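Local coordinates for uncharacterized aldehyde dehydrogenase AldY (PDB 4DNG), which probably oxidises aldehydes to carboxylates with NAD+ and may protect Bacillus subtilis against stress from ethanol and related compounds, at residues 261-266 against 393-398; 397-402 against 422-427. All coordinates share one frame; numbering follows the deposited sequence.

Interaction 1 of 2, residues 261-266 against 393-398; sequences AVLSDA and GSDQEA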
loop_
_atom_site.group_PDB
_atom_site.type_symbol
_atom_site.label_atom_id
_atom_site.label_comp_id
_atom_site.label_asym_id
_atom_site.label_seq_id
_atom_site.Cartn_x
_atom_site.Cartn_y
_atom_site.Cartn_z
ATOM N N ALA A 261 12.570 -11.537 23.702
ATOM C CA ALA A 261 12.587 -12.925 24.179
ATOM C C ALA A 261 13.992 -13.373 24.538
ATOM O O ALA A 261 14.923 -13.181 23.764
ATOM C CB ALA A 261 11.954 -13.883 23.174
ATOM N N VAL A 262 14.114 -13.987 25.715
ATOM C CA VAL A 262 15.387 -14.420 26.285
ATOM C C VAL A 262 15.310 -15.923 26.543
ATOM O O VAL A 262 14.727 -16.381 27.537
ATOM C CB VAL A 262 15.693 -13.654 27.597
ATOM C CG1 VAL A 262 16.903 -14.246 28.320
ATOM C CG2 VAL A 262 15.894 -12.175 27.320
ATOM N N LEU A 263 15.903 -16.686 25.632
ATOM C CA LEU A 263 15.713 -18.127 25.596
ATOM C C LEU A 263 16.652 -18.841 26.562
ATOM O O LEU A 263 17.597 -18.235 27.077
ATOM C CB LEU A 263 15.889 -18.651 24.164
ATOM C CG LEU A 263 15.154 -17.994 22.983
ATOM C CD1 LEU A 263 15.201 -18.924 21.775
ATOM C CD2 LEU A 263 13.715 -17.624 23.307
ATOM N N SER A 264 16.396 -20.133 26.794
ATOM C CA SER A 264 17.135 -20.919 27.785
ATOM C C SER A 264 18.664 -20.898 27.617
ATOM O O SER A 264 19.393 -20.794 28.597
ATOM C CB SER A 264 16.611 -22.356 27.848
ATOM O OG SER A 264 16.522 -22.938 26.562
ATOM N N ASP A 265 19.149 -20.976 26.386
ATOM C CA ASP A 265 20.597 -20.980 26.172
ATOM C C ASP A 265 21.255 -19.579 26.157
ATOM O O ASP A 265 22.478 -19.471 26.176
ATOM C CB ASP A 265 20.986 -21.826 24.946
ATOM C CG ASP A 265 20.351 -21.332 23.667
ATOM O OD1 ASP A 265 19.579 -20.351 23.725
ATOM O OD2 ASP A 265 20.619 -21.934 22.606
ATOM N N ALA A 266 20.450 -18.519 26.145
ATOM C CA ALA A 266 20.978 -17.143 26.090
ATOM C C ALA A 266 22.081 -16.825 27.094
ATOM O O ALA A 266 22.125 -17.382 28.196
ATOM C CB ALA A 266 19.857 -16.143 26.267
ATOM N N GLY A 393 7.663 -21.274 30.020
ATOM C CA GLY A 393 8.033 -22.659 30.339
ATOM C C GLY A 393 8.752 -23.424 29.225
ATOM O O GLY A 393 9.235 -24.527 29.447
ATOM N N SER A 394 8.820 -22.845 28.026
ATOM C CA SER A 394 9.606 -23.397 26.915
ATOM C C SER A 394 10.090 -22.280 25.973
ATOM O O SER A 394 9.660 -21.120 26.097
ATOM C CB SER A 394 8.776 -24.409 26.127
ATOM O OG SER A 394 7.974 -23.748 25.158
ATOM N N ASP A 395 10.965 -22.631 25.029
ATOM C CA ASP A 395 11.437 -21.658 24.032
ATOM C C ASP A 395 10.389 -21.415 22.955
ATOM O O ASP A 395 10.239 -20.301 22.472
ATOM C CB ASP A 395 12.770 -22.079 23.411
ATOM C CG ASP A 395 13.949 -21.870 24.354
ATOM O OD1 ASP A 395 13.854 -21.013 25.256
ATOM O OD2 ASP A 395 14.977 -22.563 24.189
ATOM N N GLN A 396 9.649 -22.464 22.605
ATOM C CA GLN A 396 8.493 -22.330 21.715
ATOM C C GLN A 396 7.369 -21.425 22.279
ATOM O O GLN A 396 6.847 -20.565 21.558
ATOM C CB GLN A 396 7.952 -23.705 21.311
ATOM C CG GLN A 396 6.835 -23.644 20.282
ATOM C CD GLN A 396 7.270 -22.948 19.014
ATOM O OE1 GLN A 396 8.181 -23.413 18.327
ATOM N NE2 GLN A 396 6.632 -21.824 18.698
ATOM N N GLU A 397 7.012 -21.614 23.555
ATOM C CA GLU A 397 6.048 -20.723 24.240
ATOM C C GLU A 397 6.542 -19.271 24.247
ATOM O O GLU A 397 5.794 -18.349 23.899
ATOM C CB GLU A 397 5.753 -21.207 25.666
ATOM C CG GLU A 397 4.775 -20.337 26.450
ATOM C CD GLU A 397 4.399 -20.931 27.803
ATOM O OE1 GLU A 397 5.295 -21.132 28.648
ATOM O OE2 GLU A 397 3.199 -21.188 28.030
ATOM N N ALA A 398 7.807 -19.077 24.628
ATOM C CA ALA A 398 8.448 -17.760 24.559
ATOM C C ALA A 398 8.174 -17.058 23.229
ATOM O O ALA A 398 7.769 -15.895 23.207
ATOM C CB ALA A 398 9.945 -17.890 24.769
#
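Leu-263 and Asp-395 bring the two backbones nearest, CA to CA 5.8 Å, where the chain leaves strand 258-262 in a type I turn from Leu-263 to Ala-266 and passes the first turn of helix 395-403. The carboxylate of Asp-395 takes two bonds from one residue of that turn. Its OD1 accepts from Ser-264 N at 3.1 Å through the syn lone pair, nearly straight at 164°. Its OD2 receives the hydroxyl of Ser-264 OG at 2.9 Å, also on the syn side but 24° out of the carboxylate plane. With chi1 at 50°, Ser-264 OG stands between its own N and carbonyl carbon, which lets hydroxyl and amide face the same carboxylate. The contact therefore ties a strand exit to a helix start in the alpha/beta domain of the aldehyde dehydrogenase fold, where strands 258-262 and 386-392 both run parallel to strand 290-296. Ser-394 is the N-cap of the helix, its OG accepting from Glu-397 N at 2.8 Å, and Asp-395 follows it directly. Next to the carboxylate bonds Leu-263 crosses the Asp-395 side chain at a slant, its CB 3.3 Å from Asp-395 OD1. Farther out, Leu-263 CD2 meets the Ala-398 methyl, CB, at 4.1 Å, one helical turn on. Asp-265, third in the turn, hydrogen-bonds through OD1 to Thr-415 OG1, while Lys-420 forms a long, weak ion pair with Asp-395.

Interaction 2 of 2, residues 397-402 against 422-427; sequences EAIDMA and EKFALQ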
loop_
_atom_site.group_PDB
_atom_site.type_symbol
_atom_site.label_atom_id
_atom_site.label_comp_id
_atom_site.label_asym_id
_atom_site.label_seq_id
_atom_site.Cartn_x
_atom_site.Cartn_y
_atom_site.Cartn_z
ATOM N N GLU A 397 7.012 -21.614 23.555
ATOM C CA GLU A 397 6.048 -20.723 24.240
ATOM C C GLU A 397 6.542 -19.271 24.247
ATOM O O GLU A 397 5.794 -18.349 23.899
ATOM C CB GLU A 397 5.753 -21.207 25.666
ATOM C CG GLU A 397 4.775 -20.337 26.450
ATOM C CD GLU A 397 4.399 -20.931 27.803
ATOM O OE1 GLU A 397 5.295 -21.132 28.648
ATOM O OE2 GLU A 397 3.199 -21.188 28.030
ATOM N N ALA A 398 7.807 -19.077 24.628
ATOM C CA ALA A 398 8.448 -17.760 24.559
ATOM C C ALA A 398 8.174 -17.058 23.229
ATOM O O ALA A 398 7.769 -15.895 23.207
ATOM C CB ALA A 398 9.945 -17.890 24.769
ATOM N N ILE A 399 8.421 -17.776 22.133
ATOM C CA ILE A 399 8.193 -17.276 20.788
ATOM C C ILE A 399 6.692 -17.155 20.515
ATOM O O ILE A 399 6.258 -16.167 19.909
ATOM C CB ILE A 399 8.892 -18.165 19.734
ATOM C CG1 ILE A 399 10.377 -18.402 20.104
ATOM C CG2 ILE A 399 8.732 -17.590 18.328
ATOM C CD1 ILE A 399 11.252 -17.171 20.273
ATOM N N ASP A 400 5.897 -18.127 20.981
ATOM C CA ASP A 400 4.428 -17.997 20.922
ATOM C C ASP A 400 3.935 -16.720 21.636
ATOM O O ASP A 400 3.195 -15.922 21.044
ATOM C CB ASP A 400 3.719 -19.234 21.479
ATOM C CG ASP A 400 3.893 -20.459 20.591
ATOM O OD1 ASP A 400 4.330 -20.299 19.427
ATOM O OD2 ASP A 400 3.603 -21.587 21.061
ATOM N N MET A 401 4.369 -16.523 22.883
ATOM C CA MET A 401 4.021 -15.329 23.670
ATOM C C MET A 401 4.406 -14.014 22.992
ATOM O O MET A 401 3.703 -13.002 23.142
ATOM C CB MET A 401 4.648 -15.395 25.067
ATOM C CG MET A 401 4.003 -16.408 25.996
ATOM S SD MET A 401 4.856 -16.489 27.581
ATOM C CE MET A 401 3.518 -16.990 28.680
ATOM N N ALA A 402 5.518 -14.035 22.249
ATOM C CA ALA A 402 6.002 -12.864 21.495
ATOM C C ALA A 402 5.092 -12.535 20.317
ATOM O O ALA A 402 4.887 -11.367 20.000
ATOM C CB ALA A 402 7.426 -13.086 21.011
ATOM N N GLU A 422 17.676 -17.838 14.322
ATOM C CA GLU A 422 17.247 -17.462 12.993
ATOM C C GLU A 422 15.954 -18.181 12.638
ATOM O O GLU A 422 15.095 -17.626 11.953
ATOM C CB GLU A 422 18.335 -17.767 11.975
ATOM C CG GLU A 422 18.018 -17.294 10.569
ATOM C CD GLU A 422 19.088 -17.677 9.579
ATOM O OE1 GLU A 422 20.184 -17.079 9.613
ATOM O OE2 GLU A 422 18.829 -18.588 8.771
ATOM N N LYS A 423 15.801 -19.405 13.120
ATOM C CA LYS A 423 14.636 -20.203 12.751
ATOM C C LYS A 423 13.413 -19.809 13.561
ATOM O O LYS A 423 12.278 -19.878 13.069
ATOM C CB LYS A 423 14.936 -21.711 12.825
ATOM C CG LYS A 423 15.305 -22.352 11.481
ATOM C CD LYS A 423 16.564 -21.762 10.832
ATOM C CE LYS A 423 16.899 -22.418 9.492
ATOM N NZ LYS A 423 15.981 -22.018 8.383
ATOM N N PHE A 424 13.656 -19.373 14.795
ATOM C CA PHE A 424 12.592 -18.831 15.630
ATOM C C PHE A 424 12.225 -17.428 15.155
ATOM O O PHE A 424 11.052 -17.047 15.169
ATOM C CB PHE A 424 13.010 -18.787 17.107
ATOM C CG PHE A 424 12.735 -20.062 17.866
ATOM C CD1 PHE A 424 11.474 -20.662 17.831
ATOM C CD2 PHE A 424 13.737 -20.654 18.644
ATOM C CE1 PHE A 424 11.224 -21.830 18.544
ATOM C CE2 PHE A 424 13.488 -21.820 19.364
ATOM C CZ PHE A 424 12.230 -22.406 19.316
ATOM N N ALA A 425 13.244 -16.663 14.760
ATOM C CA ALA A 425 13.061 -15.342 14.168
ATOM C C ALA A 425 12.103 -15.448 12.986
ATOM O O ALA A 425 11.255 -14.586 12.789
ATOM C CB ALA A 425 14.397 -14.769 13.713
ATOM N N LEU A 426 12.240 -16.527 12.224
ATOM C CA LEU A 426 11.372 -16.797 11.089
ATOM C C LEU A 426 9.941 -17.185 11.477
ATOM O O LEU A 426 9.087 -17.346 10.611
ATOM C CB LEU A 426 11.996 -17.883 10.208
ATOM C CG LEU A 426 13.099 -17.354 9.284
ATOM C CD1 LEU A 426 13.855 -18.487 8.595
ATOM C CD2 LEU A 426 12.547 -16.366 8.264
ATOM N N GLN A 427 9.683 -17.309 12.775
ATOM C CA GLN A 427 8.400 -17.790 13.277
ATOM C C GLN A 427 7.590 -16.690 13.916
ATOM O O GLN A 427 6.488 -16.930 14.408
ATOM C CB GLN A 427 8.654 -18.867 14.314
ATOM C CG GLN A 427 7.617 -19.956 14.367
ATOM C CD GLN A 427 8.175 -21.165 15.040
ATOM O OE1 GLN A 427 7.502 -21.813 15.833
ATOM N NE2 GLN A 427 9.435 -21.463 14.750
#
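Ile-399 meets Phe-424 between helices 395-403 and 418-425, with their CA atoms 7.0 Å apart and the two side chains crossing at about a right angle. Followed outward, Ile-399 CB comes first, 4.1 Å from Phe-424 CD1. The branch at CG1 lies anti to the carbonyl carbon (chi1 -50°), which sets it over one face of the ring: Ile-399 CG1 is 3.8 Å from the Phe-424 ring centroid and 30° off the normal, a CH-pi contact. It sits off-centre, with Ile-399 CG1 3.4 Å from Phe-424 CD1. Beyond it, the end methyl Ile-399 CD1 turns to the root of the ring, 4.0 Å from Phe-424 CB. The other branch, Ile-399 CG2, lies 4.0 Å from Phe-424 O and also touches Gln-427 CB. An alanine here would remove both branches and would probably uncover the CD1 side of that face and open a gap between the helices. The Gln-427 amide pairs with Gln-396. Helix 395-403 also packs through Ala-398 and Met-401 on strand 386-392, whereas helix 418-425 faces the second subunit: Glu-422 OE2 hydrogen-bonds to Tyr-140 OH, and the backbone O of Ala-425 to Lys-472 NZ, both of that chain.

In the fold
Interactions 1 and 2 share helix 395-403 and, with centres 9 Å apart, form one continuous patch. Leu-263 is the apolar bridge: its CD1 lies 3.9 Å from Phe-424 CD2, and its CD2 lies 3.9 Å from Ile-399 CD1, so the loop after strand 258-262 reaches both side chains of the helix pair. A polar link joins them as well, Gln-396 NE2 to Gln-427 OE1 at 3.0 Å, a probable hydrogen bond. Both contacts lie away from the predicted active-site residue Glu-253 and from the NAD-binding residues inferred by similarity; the predicted catalytic Cys-287 is not modelled. Their centres stand about 29 and 25 Å from the centre of the chain.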